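Local coordinates for protein pyridoxamine 5-phosphate-dependent dehydrase (Escherichia coli, PDB 3B8X) that removes the C3'-hydroxyl group from GDP-4-keto-6-deoxy-D-mannose by combined transamination and deoxygenation during the biosynthesis of L-colitose for the O-antigen, at residues B[83-88]-B[104-109]; B[135-140]-B[162-167]. The protein carries 1 engineered substitution. All coordinates share one frame; numbering follows the deposited sequence.

In the fold
Contact 1 lies within the large mixed sheet of this aminotransferase-like chain and contact 2 in loops at the C-terminal ends of its strands; both are buried, yet their chemistry changes from strand to loop. Contact 1 joins neighbouring parallel strands of one beta-alpha-beta unit through regular backbone bonds and aliphatic packing. Contact 2 ties together the loops that follow strands 129-135 and 157-161, close to the centre of the chain, where polar side chains replace backbone pairing and Glu-164 reaches the bound cofactor-sugar adduct. Their centres are about 16 Å apart, but the two adjoin: Pro-86 packs on Val-135, and Val-88 meets Leu-137, since strand 82-86 lies beside strand 129-135.

Contact 1 of 2, residues B[83-88]-B[104-109]; sequences IIVPAV and VKFVDI
Ile-83 to Pro-86 and Val-104 to Val-107 run as neighbouring parallel strands, a worked example of how a beta-alpha-beta unit pairs its two strands. Odd-numbered residues of both strands are joined by backbone hydrogen bonds: Lys-105 N donates to Ile-83 O at 2.7 Å, nearly straight at 170°, Val-85 N to Lys-105 O at 3.1 Å, and Val-107 N to Val-85 O. A weak fourth bond, Ala-87 N to Val-107 O, is bent to 119° and carries the pairing just past the end of strand 82-86. CA-H groups add to this grip: Lys-105 O, for instance, takes Ile-84 CA as well as Val-85 N.

Apolar contacts divide between the two faces. On one, Ile-84 runs alongside Lys-105, CG1 against its CB and CD, while CG2, anti to the backbone N (CG1 at chi1 -74°), reaches Val-107 CG2 at 3.5 Å. On the other, Val-85 CG2 touches both Val-104 CG1 (3.6 Å) and Phe-106 CD2 (3.7 Å). Val-104 CG1 also lies over one face of the Phe-106 ring, near its rim, and Ala-87 CA and Pro-86 O come to the ring edge. Beyond the strands, Val-88 CG2 meets Ile-109 CG2 at 3.9 Å.

The ammonium of Lys-105 turns away to a salt bridge with Glu-82, and Asp-108 binds the backbone of Asn-360 and Ala-361 at the start of helix 359-367. Helix 91-99, the crossover, packs Tyr-94 and Leu-97 on the Val-85 and Val-104 face; strand 129-135 flanks 82-86, and strand 351-354 lies beyond 103-107.

Contact 2 of 2, residues B[135-140]-B[162-167]; sequences VNLLGN and NCESMG. With G4M ([(2R,3S,4R,5R)-5-(2-amino-6-oxo-1,6-dihydro-9H-purin-9-yl)-3,4-dihydroxytetrahydrofuran-2-yl]methyl (2R,3S,4S,5S,6R)-3,4-dihydroxy-5-[({3-hydroxy-2-methyl-5-[(phosphonooxy)methyl]pyridin-4-yl}methyl)amino]-6-methyltetrahydro-2H-pyran-2-yl dihydrogen diphosphate), chain O.
Loops 135-140 and 162-167 line the cofactor pocket, their polar side chains tying one loop to the other while the backbone N-H of Leu-138 positions the carboxylate of Glu-164 beside the pyridine ring of the adduct. Glu-164 uses both carboxylate oxygens. OE1 accepts Leu-138 N at 2.9 Å with its anti lone pair, while OE2 takes the ring hydroxyl O3L of the adduct in a very short bond of 2.4 Å. The chain is extended beyond CG (chi2 177°), which brings OE1 up against the CD1 atoms of Leu-137 (3.5 Å) and Leu-138 (3.6 Å).

Ser-165 OG bridges the other loop: it donates to Asn-136 O at 2.5 Å, from above the carbonyl plane, and accepts a weak bond from Gly-139 N. A water accepts from Glu-164 N and donates to Asn-136 O, giving that carbonyl a second partner. Across the loops, Asn-136 ND2 donates a hydrogen bond to Asn-162 OD1 at 2.9 Å, coming from above that carbonyl's plane, with the two amide planes turned 82° apart; Asn-136 OD1 bonds Asn-142, and its ND2 also bonds Glu-160. Gly-139 has a positive phi of 113°, a conformation that suits glycine.

Cys-163 CB lies over one face of the pyridine ring, 3.5 Å from N1L. Asn-162 to Ser-165 forms a type I turn after strand 157-161, and such loops at the C-terminal ends of parallel strands are where the aminotransferase fold places its pyridoxal phosphate.

Contact 1 of 2, residues B[83-88]-B[104-109]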
loop_
_atom_site.group_PDB
_atom_site.type_symbol
_atom_site.label_atom_id
_atom_site.label_comp_id
_atom_site.label_asym_id
_atom_site.label_seq_id
_atom_site.Cartn_x
_atom_site.Cartn_y
_atom_site.Cartn_z
ATOM N N ILE B 83 -5.915 -17.327 -14.803
ATOM C CA ILE B 83 -4.893 -17.627 -13.797
ATOM C C ILE B 83 -5.498 -18.640 -12.791
ATOM O O ILE B 83 -6.638 -18.472 -12.295
ATOM C CB ILE B 83 -4.299 -16.350 -13.098
ATOM C CG1 ILE B 83 -3.228 -16.735 -12.073
ATOM C CG2 ILE B 83 -5.360 -15.551 -12.366
ATOM C CD1 ILE B 83 -2.022 -15.822 -12.035
ATOM N N ILE B 84 -4.741 -19.713 -12.535
ATOM C CA ILE B 84 -5.150 -20.787 -11.620
ATOM C C ILE B 84 -4.431 -20.531 -10.278
ATOM O O ILE B 84 -3.268 -20.130 -10.248
ATOM C CB ILE B 84 -4.595 -22.153 -12.141
ATOM C CG1 ILE B 84 -5.369 -22.637 -13.369
ATOM C CG2 ILE B 84 -4.560 -23.217 -11.044
ATOM C CD1 ILE B 84 -4.644 -23.748 -14.102
ATOM N N VAL B 85 -5.135 -20.731 -9.173
ATOM C CA VAL B 85 -4.561 -20.561 -7.840
ATOM C C VAL B 85 -5.153 -21.702 -7.002
ATOM O O VAL B 85 -6.273 -22.168 -7.305
ATOM C CB VAL B 85 -5.125 -19.289 -7.156
ATOM C CG1 VAL B 85 -4.536 -18.052 -7.772
ATOM C CG2 VAL B 85 -6.636 -19.269 -7.246
ATOM N N PRO B 86 -4.460 -22.088 -5.927
ATOM C CA PRO B 86 -5.004 -23.091 -4.988
ATOM C C PRO B 86 -6.155 -22.459 -4.204
ATOM O O PRO B 86 -6.314 -21.233 -4.161
ATOM C CB PRO B 86 -3.821 -23.376 -4.052
ATOM C CG PRO B 86 -3.044 -22.084 -4.057
ATOM C CD PRO B 86 -3.122 -21.624 -5.514
ATOM N N ALA B 87 -6.977 -23.312 -3.620
ATOM C CA ALA B 87 -8.185 -22.959 -2.900
ATOM C C ALA B 87 -7.902 -22.396 -1.527
ATOM O O ALA B 87 -8.806 -21.888 -0.889
ATOM C CB ALA B 87 -9.100 -24.197 -2.765
ATOM N N VAL B 88 -6.695 -22.606 -1.012
ATOM C CA VAL B 88 -6.431 -22.159 0.346
ATOM C C VAL B 88 -5.176 -21.368 0.305
ATOM O O VAL B 88 -4.171 -21.816 -0.247
ATOM C CB VAL B 88 -6.115 -23.333 1.316
ATOM C CG1 VAL B 88 -5.727 -22.791 2.766
ATOM C CG2 VAL B 88 -7.293 -24.343 1.339
ATOM N N VAL B 104 -10.130 -15.946 -12.532
ATOM C CA VAL B 104 -9.471 -16.830 -11.578
ATOM C C VAL B 104 -10.041 -18.244 -11.631
ATOM O O VAL B 104 -11.259 -18.385 -11.523
ATOM C CB VAL B 104 -9.645 -16.300 -10.125
ATOM C CG1 VAL B 104 -8.884 -17.186 -9.102
ATOM C CG2 VAL B 104 -9.152 -14.824 -10.034
ATOM N N LYS B 105 -9.170 -19.255 -11.755
ATOM C CA LYS B 105 -9.552 -20.667 -11.736
ATOM C C LYS B 105 -9.076 -21.360 -10.473
ATOM O O LYS B 105 -7.873 -21.629 -10.300
ATOM C CB LYS B 105 -8.961 -21.432 -12.901
ATOM C CG LYS B 105 -9.674 -22.795 -13.111
ATOM C CD LYS B 105 -9.078 -23.590 -14.307
ATOM C CE LYS B 105 -9.928 -23.541 -15.611
ATOM N NZ LYS B 105 -9.199 -23.994 -16.887
ATOM N N PHE B 106 -10.023 -21.703 -9.617
ATOM C CA PHE B 106 -9.653 -22.338 -8.369
ATOM C C PHE B 106 -9.443 -23.826 -8.493
ATOM O O PHE B 106 -10.216 -24.520 -9.135
ATOM C CB PHE B 106 -10.673 -22.054 -7.279
ATOM C CG PHE B 106 -10.701 -20.621 -6.839
ATOM C CD1 PHE B 106 -11.557 -19.709 -7.443
ATOM C CD2 PHE B 106 -9.887 -20.182 -5.803
ATOM C CE1 PHE B 106 -11.557 -18.360 -7.057
ATOM C CE2 PHE B 106 -9.958 -18.851 -5.345
ATOM C CZ PHE B 106 -10.787 -17.943 -5.995
ATOM N N VAL B 107 -8.411 -24.302 -7.812
ATOM C CA VAL B 107 -8.086 -25.726 -7.771
ATOM C C VAL B 107 -7.886 -26.188 -6.322
ATOM O O VAL B 107 -7.308 -25.452 -5.532
ATOM C CB VAL B 107 -6.798 -25.972 -8.533
ATOM C CG1 VAL B 107 -6.383 -27.436 -8.461
ATOM C CG2 VAL B 107 -6.978 -25.543 -9.990
ATOM N N ASP B 108 -8.381 -27.381 -5.988
ATOM C CA ASP B 108 -8.249 -27.973 -4.648
ATOM C C ASP B 108 -6.796 -28.193 -4.270
ATOM O O ASP B 108 -5.873 -28.309 -5.088
ATOM C CB ASP B 108 -8.891 -29.375 -4.611
ATOM C CG ASP B 108 -9.566 -29.714 -3.269
ATOM O OD1 ASP B 108 -9.550 -28.905 -2.314
ATOM O OD2 ASP B 108 -10.147 -30.816 -3.154
ATOM N N ILE B 109 -6.619 -28.328 -2.967
ATOM C CA ILE B 109 -5.313 -28.546 -2.406
ATOM C C ILE B 109 -5.206 -30.017 -2.085
ATOM O O ILE B 109 -6.203 -30.775 -2.114
ATOM C CB ILE B 109 -5.188 -27.797 -1.072
ATOM C CG1 ILE B 109 -6.373 -28.149 -0.173
ATOM C CG2 ILE B 109 -5.151 -26.297 -1.318
ATOM C CD1 ILE B 109 -6.001 -28.453 1.317
#

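Contact 2 of 2, residues B[135-140]-B[162-167]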
loop_
_atom_site.group_PDB
_atom_site.type_symbol
_atom_site.label_atom_id
_atom_site.label_comp_id
_atom_site.label_asym_id
_atom_site.label_seq_id
_atom_site.Cartn_x
_atom_site.Cartn_y
_atom_site.Cartn_z
ATOM N N VAL B 135 1.339 -21.113 -4.359
ATOM C CA VAL B 135 1.484 -20.546 -3.024
ATOM C C VAL B 135 2.111 -21.657 -2.186
ATOM O O VAL B 135 1.580 -22.760 -2.161
ATOM C CB VAL B 135 0.106 -20.234 -2.395
ATOM C CG1 VAL B 135 0.274 -19.783 -0.927
ATOM C CG2 VAL B 135 -0.648 -19.192 -3.225
ATOM N N ASN B 136 3.269 -21.390 -1.578
ATOM C CA ASN B 136 3.966 -22.386 -0.750
ATOM C C ASN B 136 3.423 -22.239 0.659
ATOM O O ASN B 136 3.788 -21.311 1.396
ATOM C CB ASN B 136 5.493 -22.186 -0.791
ATOM C CG ASN B 136 6.035 -22.284 -2.202
ATOM O OD1 ASN B 136 5.777 -23.287 -2.907
ATOM N ND2 ASN B 136 6.684 -21.205 -2.667
ATOM N N LEU B 137 2.483 -23.115 1.007
ATOM C CA LEU B 137 1.770 -22.988 2.256
ATOM C C LEU B 137 2.502 -23.403 3.515
ATOM O O LEU B 137 3.051 -24.502 3.623
ATOM C CB LEU B 137 0.373 -23.630 2.188
ATOM C CG LEU B 137 -0.718 -22.883 2.975
ATOM C CD1 LEU B 137 -1.242 -21.674 2.183
ATOM C CD2 LEU B 137 -1.883 -23.822 3.313
ATOM N N LEU B 138 2.444 -22.501 4.477
ATOM C CA LEU B 138 2.939 -22.733 5.820
ATOM C C LEU B 138 4.396 -23.127 5.868
ATOM O O LEU B 138 4.835 -23.776 6.824
ATOM C CB LEU B 138 2.113 -23.840 6.476
ATOM C CG LEU B 138 1.404 -23.423 7.751
ATOM C CD1 LEU B 138 0.598 -22.152 7.511
ATOM C CD2 LEU B 138 0.542 -24.587 8.252
ATOM N N GLY B 139 5.146 -22.802 4.833
ATOM C CA GLY B 139 6.543 -23.167 4.910
ATOM C C GLY B 139 6.865 -24.246 3.865
ATOM O O GLY B 139 8.039 -24.485 3.535
ATOM N N ASN B 140 5.809 -24.904 3.416
ATOM C CA ASN B 140 5.984 -26.018 2.504
ATOM C C ASN B 140 6.023 -25.593 1.049
ATOM O O ASN B 140 4.986 -25.164 0.511
ATOM C CB ASN B 140 4.811 -26.975 2.698
ATOM C CG ASN B 140 5.193 -28.439 2.519
ATOM O OD1 ASN B 140 6.372 -28.818 2.658
ATOM N ND2 ASN B 140 4.179 -29.284 2.250
ATOM N N ASN B 162 5.333 -16.455 -1.953
ATOM C CA ASN B 162 6.162 -17.070 -0.940
ATOM C C ASN B 162 6.164 -16.363 0.425
ATOM O O ASN B 162 7.092 -16.510 1.212
ATOM C CB ASN B 162 7.620 -17.201 -1.382
ATOM C CG ASN B 162 8.338 -18.404 -0.691
ATOM O OD1 ASN B 162 7.777 -19.497 -0.555
ATOM N ND2 ASN B 162 9.575 -18.198 -0.271
ATOM N N CYS B 163 5.048 -15.748 0.758
ATOM C CA CYS B 163 4.953 -15.033 1.999
ATOM C C CYS B 163 4.933 -15.911 3.251
ATOM O O CYS B 163 5.151 -15.378 4.345
ATOM C CB CYS B 163 3.744 -14.078 1.927
ATOM S SG CYS B 163 3.968 -12.700 0.751
ATOM N N GLU B 164 4.686 -17.219 3.125
ATOM C CA GLU B 164 4.653 -18.064 4.314
ATOM C C GLU B 164 5.824 -19.001 4.324
ATOM O O GLU B 164 5.996 -19.743 5.288
ATOM C CB GLU B 164 3.365 -18.900 4.425
ATOM C CG GLU B 164 2.109 -18.033 4.364
ATOM C CD GLU B 164 0.810 -18.814 4.401
ATOM O OE1 GLU B 164 0.841 -20.051 4.554
ATOM O OE2 GLU B 164 -0.263 -18.182 4.243
ATOM N N SER B 165 6.616 -18.992 3.253
ATOM C CA SER B 165 7.712 -19.942 3.173
ATOM C C SER B 165 9.100 -19.390 2.910
ATOM O O SER B 165 9.894 -20.028 2.220
ATOM C CB SER B 165 7.397 -21.107 2.217
ATOM O OG SER B 165 6.064 -21.559 2.442
ATOM N N MET B 166 9.420 -18.239 3.500
ATOM C CA MET B 166 10.772 -17.727 3.369
ATOM C C MET B 166 11.727 -18.810 3.886
ATOM O O MET B 166 11.455 -19.452 4.888
ATOM C CB MET B 166 10.959 -16.484 4.229
ATOM C CG MET B 166 12.350 -15.926 4.062
ATOM S SD MET B 166 12.598 -14.385 4.958
ATOM C CE MET B 166 11.766 -13.195 4.021
ATOM N N GLY B 167 12.846 -19.038 3.212
ATOM C CA GLY B 167 13.767 -20.056 3.707
ATOM C C GLY B 167 13.503 -21.516 3.306
ATOM O O GLY B 167 14.293 -22.415 3.630
HETATM O OP3 G4M O . 0.876 -9.811 5.984
HETATM P PL G4M O . 1.531 -9.397 4.601
HETATM O OP1 G4M O . 0.716 -8.214 3.846
HETATM O OP2 G4M O . 3.041 -8.914 4.863
HETATM O OP4 G4M O . 1.661 -10.724 3.665
HETATM C C5B G4M O . 0.391 -11.018 3.157
HETATM C C5L G4M O . 0.383 -12.456 2.802
HETATM C C6L G4M O . 0.446 -12.823 1.464
HETATM N N1L G4M O . 0.377 -14.092 1.134
HETATM C C2L G4M O . 0.255 -15.065 2.011
HETATM C C2A G4M O . 0.126 -16.497 1.549
HETATM C C3L G4M O . 0.226 -14.809 3.379
HETATM O O3L G4M O . 0.029 -15.844 4.224
HETATM C C4L G4M O . 0.326 -13.443 3.796
HETATM C C4A G4M O . 0.284 -13.078 5.149
HETATM N N4A G4M O . 0.064 -13.988 6.050
HETATM C C4G G4M O . 0.132 -13.627 7.421
HETATM C C5G G4M O . -0.833 -14.433 8.258
HETATM C C6G G4M O . -0.681 -15.926 7.968
HETATM O O5G G4M O . -0.345 -14.193 9.574
HETATM C C3G G4M O . -0.219 -12.145 7.639
HETATM O O3G G4M O . 0.995 -11.449 7.892
HETATM C C2G G4M O . -1.131 -12.004 8.893
HETATM O O2G G4M O . -1.186 -10.653 9.361
HETATM C C1G G4M O . -0.627 -12.874 10.021
HETATM O O1G G4M O . -1.735 -13.051 10.893
HETATM P P2 G4M O . -1.486 -13.075 12.464
HETATM O O3P G4M O . -0.255 -14.064 12.813
HETATM O O4P G4M O . -2.791 -13.749 13.151
HETATM O OPP G4M O . -1.208 -11.524 12.808
HETATM P P G4M O . -1.206 -11.210 14.385
HETATM O O1P G4M O . -2.473 -11.653 15.286
HETATM O O2P G4M O . -1.119 -9.621 14.336
HETATM O "O5'" G4M O . 0.206 -11.584 14.991
HETATM C "C5'" G4M O . 0.216 -12.908 15.483
HETATM C "C4'" G4M O . 0.764 -12.858 16.900
HETATM O "O4'" G4M O . 1.893 -11.934 16.953
HETATM C "C3'" G4M O . -0.305 -12.291 17.862
HETATM O "O3'" G4M O . -0.086 -12.915 19.119
HETATM C "C2'" G4M O . 0.019 -10.781 17.903
HETATM O "O2'" G4M O . -0.375 -10.263 19.179
HETATM C "C1'" G4M O . 1.538 -10.837 17.827
HETATM N N9 G4M O . 2.100 -9.580 17.321
HETATM C C8 G4M O . 1.929 -9.081 16.069
HETATM N N7 G4M O . 2.621 -7.962 15.980
HETATM C C4 G4M O . 2.940 -8.753 18.022
HETATM C C5 G4M O . 3.285 -7.693 17.152
HETATM C C6 G4M O . 4.182 -6.667 17.621
HETATM O O6 G4M O . 4.540 -5.721 16.936
HETATM N N3 G4M O . 3.429 -8.778 19.265
HETATM C C2 G4M O . 4.235 -7.817 19.687
HETATM N N1 G4M O . 4.622 -6.767 18.894
HETATM N N2 G4M O . 4.703 -7.859 20.963
HETATM O O HOH W 1 3.393 -18.455 1.019
#